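Local coordinates for proline iminopeptidase-related protein (Thermus thermophilus, PDB 2YYS) that is of unknown function but has the alpha/beta hydrolase fold of the S33 peptidases and may act as a peptidase, at residues V129-A135 against L205-T211; L31-P35 against A101-G105. All coordinates share one frame; numbering follows the deposited sequence.

Interaction 1 (V129-A135 against L205-T211); sequences VNFPWLA and LWRLDYT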
# COMPACT_ATOMS: atom_id res chain seq x y z
N VAL A 129 2.64 0.65 -9.18
CA VAL A 129 4.05 0.64 -9.52
C VAL A 129 4.43 1.57 -10.67
O VAL A 129 5.58 1.95 -10.79
CB VAL A 129 4.53 -0.78 -9.88
CG1 VAL A 129 4.31 -1.74 -8.71
CG2 VAL A 129 3.84 -1.29 -11.12
N ASN A 130 3.47 1.90 -11.52
CA ASN A 130 3.71 2.70 -12.71
C ASN A 130 2.89 3.97 -12.61
O ASN A 130 1.71 3.99 -12.92
CB ASN A 130 3.34 1.91 -13.98
CG ASN A 130 3.75 2.64 -15.26
OD1 ASN A 130 3.93 3.85 -15.25
ND2 ASN A 130 3.91 1.89 -16.36
N PHE A 131 3.54 5.05 -12.17
CA PHE A 131 2.86 6.32 -11.98
C PHE A 131 2.53 7.05 -13.29
O PHE A 131 1.46 7.64 -13.37
CB PHE A 131 3.63 7.21 -11.00
CG PHE A 131 3.38 6.85 -9.57
CD1 PHE A 131 2.38 7.48 -8.84
CD2 PHE A 131 4.10 5.83 -8.97
CE1 PHE A 131 2.12 7.13 -7.52
CE2 PHE A 131 3.84 5.47 -7.65
CZ PHE A 131 2.85 6.12 -6.93
N PRO A 132 3.41 7.03 -14.29
CA PRO A 132 2.99 7.52 -15.61
C PRO A 132 1.71 6.87 -16.11
O PRO A 132 0.90 7.55 -16.69
CB PRO A 132 4.18 7.18 -16.52
CG PRO A 132 5.36 7.28 -15.59
CD PRO A 132 4.83 6.68 -14.28
N TRP A 133 1.55 5.57 -15.90
CA TRP A 133 0.31 4.87 -16.28
C TRP A 133 -0.89 5.43 -15.50
O TRP A 133 -1.94 5.70 -16.08
CB TRP A 133 0.45 3.36 -16.03
CG TRP A 133 -0.80 2.59 -16.34
CD1 TRP A 133 -1.22 2.17 -17.57
CD2 TRP A 133 -1.80 2.17 -15.40
NE1 TRP A 133 -2.42 1.50 -17.46
CE2 TRP A 133 -2.80 1.49 -16.14
CE3 TRP A 133 -1.95 2.28 -14.01
CZ2 TRP A 133 -3.93 0.94 -15.54
CZ3 TRP A 133 -3.08 1.73 -13.41
CH2 TRP A 133 -4.06 1.06 -14.17
N LEU A 134 -0.73 5.60 -14.19
CA LEU A 134 -1.80 6.15 -13.36
C LEU A 134 -2.18 7.56 -13.80
O LEU A 134 -3.36 7.92 -13.78
CB LEU A 134 -1.39 6.15 -11.88
CG LEU A 134 -2.40 6.65 -10.84
CD1 LEU A 134 -3.76 5.97 -11.00
CD2 LEU A 134 -1.87 6.43 -9.43
N ALA A 135 -1.19 8.35 -14.20
CA ALA A 135 -1.43 9.71 -14.65
C ALA A 135 -2.22 9.72 -15.96
O ALA A 135 -3.11 10.52 -16.16
CB ALA A 135 -0.11 10.46 -14.81
N LEU A 205 7.73 11.85 -8.14
CA LEU A 205 7.01 10.58 -7.96
C LEU A 205 6.19 10.20 -9.19
O LEU A 205 6.12 9.03 -9.54
CB LEU A 205 6.08 10.64 -6.75
CG LEU A 205 5.27 9.35 -6.47
CD1 LEU A 205 6.19 8.22 -6.04
CD2 LEU A 205 4.22 9.58 -5.42
N TRP A 206 5.56 11.17 -9.82
CA TRP A 206 4.74 10.90 -11.00
C TRP A 206 5.51 10.46 -12.25
O TRP A 206 4.90 9.96 -13.19
CB TRP A 206 3.83 12.09 -11.29
CG TRP A 206 2.76 12.13 -10.28
CD1 TRP A 206 2.76 12.85 -9.12
CD2 TRP A 206 1.57 11.35 -10.28
NE1 TRP A 206 1.62 12.59 -8.41
CE2 TRP A 206 0.87 11.67 -9.09
CE3 TRP A 206 1.01 10.42 -11.16
CZ2 TRP A 206 -0.37 11.10 -8.77
CZ3 TRP A 206 -0.21 9.85 -10.84
CH2 TRP A 206 -0.89 10.19 -9.65
N ARG A 207 6.83 10.61 -12.24
CA ARG A 207 7.69 10.03 -13.28
C ARG A 207 8.12 8.60 -12.96
O ARG A 207 8.69 7.93 -13.81
CB ARG A 207 8.93 10.91 -13.51
CG ARG A 207 8.59 12.32 -13.99
CD ARG A 207 9.81 13.14 -14.42
NE ARG A 207 10.84 13.20 -13.37
CZ ARG A 207 10.93 14.14 -12.42
NH1 ARG A 207 10.06 15.14 -12.33
NH2 ARG A 207 11.92 14.08 -11.53
N LEU A 208 7.86 8.13 -11.74
CA LEU A 208 8.38 6.83 -11.33
C LEU A 208 7.62 5.68 -11.97
O LEU A 208 6.43 5.48 -11.71
CB LEU A 208 8.36 6.67 -9.81
CG LEU A 208 8.77 5.28 -9.31
CD1 LEU A 208 10.23 4.94 -9.68
CD2 LEU A 208 8.55 5.17 -7.81
N ASP A 209 8.31 4.93 -12.82
CA ASP A 209 7.82 3.65 -13.30
C ASP A 209 8.73 2.55 -12.78
O ASP A 209 9.79 2.30 -13.32
CB ASP A 209 7.78 3.63 -14.83
CG ASP A 209 7.28 2.31 -15.37
OD1 ASP A 209 6.66 1.54 -14.61
OD2 ASP A 209 7.45 1.97 -16.56
N TYR A 210 8.28 1.89 -11.71
CA TYR A 210 9.01 0.79 -11.09
C TYR A 210 9.00 -0.52 -11.91
O TYR A 210 9.71 -1.48 -11.58
CB TYR A 210 8.43 0.54 -9.68
CG TYR A 210 9.29 -0.34 -8.81
CD1 TYR A 210 10.49 0.12 -8.30
CD2 TYR A 210 8.92 -1.65 -8.54
CE1 TYR A 210 11.30 -0.69 -7.50
CE2 TYR A 210 9.72 -2.47 -7.76
CZ TYR A 210 10.91 -1.98 -7.24
OH TYR A 210 11.71 -2.79 -6.46
N THR A 211 8.18 -0.57 -12.96
CA THR A 211 8.01 -1.79 -13.77
C THR A 211 9.30 -2.54 -14.13
O THR A 211 9.33 -3.76 -13.97
CB THR A 211 7.25 -1.49 -15.06
OG1 THR A 211 5.99 -0.87 -14.77
CG2 THR A 211 6.88 -2.77 -15.79
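A single beta bridge between N130 and D209, flanked by an apolar cluster of F131, W206 and L205, closes the base of the helical cap of this alpha/beta hydrolase. Helix 131-141 opens the insertion that follows strand 119-125, and the segment 205-211 leads the chain back towards strand 221-226, so entry and exit are tied together. The backbone tie is two bonds, Y210 N to V129 O at 2.9 Å and F131 N to L208 O at 3.0 Å. The F131 ring is held on one face and at one edge: L205 CG sits over the face, 4.0 Å from the centroid, while the F131 edge at CD1 meets the face of the W206 six-membered ring in a T-shaped stack with planes at 88°. W206 leaves its backbone pointing away from 129-135, yet with CG beside its own N (chi1 -72°) the indole swings back, and its rim reaches L134 and A135. On the far flank the N130 amide, which N-caps the helix through OD1, stacks on the D209 carboxylate, planes 18° apart. With an alanine at D209, the N130 amide would probably lose its stacked partner and T211 N its side-chain acceptor, abolishing the Asx turn, while T211 OG1 would keep its bond to Y235 OH. That acceptor is D209 OD1, which T211 OG1 meets on the syn lone pair at 2.5 Å and T211 N from above the carboxylate plane at 3.1 Å.

Interaction 2 (L31-P35 against A101-G105); sequences LHGGP and AHGFG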
# COMPACT_ATOMS: atom_id res chain seq x y z
N LEU A 31 2.27 -1.98 5.05
CA LEU A 31 2.72 -0.80 4.33
C LEU A 31 1.54 -0.13 3.62
O LEU A 31 1.07 -0.60 2.58
CB LEU A 31 3.83 -1.19 3.34
CG LEU A 31 5.17 -1.55 4.00
CD1 LEU A 31 6.09 -2.28 3.03
CD2 LEU A 31 5.85 -0.30 4.54
N HIS A 32 1.04 0.97 4.19
CA HIS A 32 -0.07 1.71 3.58
C HIS A 32 0.40 2.47 2.33
O HIS A 32 1.60 2.59 2.04
CB HIS A 32 -0.70 2.69 4.58
CG HIS A 32 0.19 3.84 4.90
ND1 HIS A 32 0.86 3.94 6.10
CD2 HIS A 32 0.55 4.91 4.17
CE1 HIS A 32 1.59 5.04 6.09
NE2 HIS A 32 1.43 5.65 4.93
N GLY A 33 -0.57 3.05 1.63
CA GLY A 33 -0.33 3.74 0.38
C GLY A 33 -0.34 5.24 0.55
O GLY A 33 -0.22 5.75 1.65
N GLY A 34 -0.48 5.96 -0.55
CA GLY A 34 -0.40 7.40 -0.55
C GLY A 34 0.48 7.82 -1.72
O GLY A 34 0.07 7.66 -2.85
N PRO A 35 1.69 8.31 -1.47
CA PRO A 35 2.26 8.43 -0.12
C PRO A 35 1.58 9.50 0.73
O PRO A 35 0.80 10.30 0.23
CB PRO A 35 3.74 8.77 -0.39
CG PRO A 35 3.79 9.35 -1.80
CD PRO A 35 2.60 8.79 -2.53
N ALA A 101 1.00 -5.00 1.74
CA ALA A 101 1.07 -3.67 1.15
C ALA A 101 -0.21 -3.30 0.42
O ALA A 101 -0.93 -4.17 -0.08
CB ALA A 101 2.23 -3.59 0.18
N HIS A 102 -0.48 -2.00 0.33
CA HIS A 102 -1.63 -1.49 -0.40
C HIS A 102 -1.22 -0.25 -1.21
O HIS A 102 -0.55 0.64 -0.71
CB HIS A 102 -2.75 -1.14 0.57
CG HIS A 102 -4.00 -0.67 -0.11
ND1 HIS A 102 -4.54 0.58 0.11
CD2 HIS A 102 -4.82 -1.28 -1.00
CE1 HIS A 102 -5.64 0.72 -0.61
NE2 HIS A 102 -5.84 -0.40 -1.29
N GLY A 103 -1.61 -0.22 -2.48
CA GLY A 103 -1.32 0.91 -3.35
C GLY A 103 0.17 1.13 -3.50
O GLY A 103 0.91 0.19 -3.80
N PHE A 104 0.60 2.38 -3.26
CA PHE A 104 2.00 2.76 -3.31
C PHE A 104 2.87 1.96 -2.34
O PHE A 104 4.05 1.80 -2.56
CB PHE A 104 2.17 4.26 -3.00
CG PHE A 104 3.59 4.74 -3.09
CD1 PHE A 104 4.32 4.59 -4.26
CD2 PHE A 104 4.21 5.30 -2.00
CE1 PHE A 104 5.64 5.02 -4.33
CE2 PHE A 104 5.51 5.74 -2.06
CZ PHE A 104 6.23 5.60 -3.22
N GLY A 105 2.26 1.48 -1.25
CA GLY A 105 2.93 0.57 -0.35
C GLY A 105 3.65 -0.56 -1.07
O GLY A 105 4.67 -1.05 -0.58
O HOH W 1 -3.44 2.43 1.97
O HOH W 2 -1.45 4.45 -2.77
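Strand 27-31 and the nucleophile elbow at the end of strand 97-102 meet here, at the heart of the alpha/beta hydrolase fold, with L31 and A101 paired in parallel. The elbow keeps its usual sharp shape, a type II' turn from H102 to G105, but G103 stands where family members commonly carry the nucleophilic serine. The tight part is almost all backbone. L31 O accepts from H102 N at 3.1 Å, nearly in line with its carbonyl bond, and A101 CA lies against the same oxygen. Glycines make the closeness possible: a beta carbon on G105 would fall 2.2 Å from L31 O, and one on G33, whose CA is 3.3 Å from H102 O, would also clash. Further along, the contact becomes looser. F104 has CG anti to its N (chi1 -178°), which carries the ring out to P35; the proline, turned by a cis peptide, meets it obliquely, P35 CB 3.9 Å from F104 CD2. Two waters bridge the segments here. One links G33 N to H102 ND1, the latter at 2.8 Å, while H102 NE2 is held by H255 O. A glycerol, probably from the crystallisation liquor, is bonded to G34 O close to the second water and may mark a pocket. Consistent with the oxyanion hole of active relatives, two amides converge on that water, G34 N at 2.9 Å and F104 N at 3.0 Å.

Overall arrangement
The two contacts illustrate how a hydrolase core and its cap are fastened by different means. Interaction 2 lies at the centre of the chain and joins neighbouring strands of the sheet, relying on glycine backbones and two ordered waters. Interaction 1, whose centre is about 14 Å away, is only partly buried; it ties the two ends of the helical insertion through large aromatic side chains and a polar cluster, with R207 reaching E151 at its exposed margin. They share no segment, yet they touch: F131 CZ packs 3.4 Å from F104 CD1, and L205 meets P35 and F104. The cap's aromatic base thus rests directly on the elbow and the neighbouring loop.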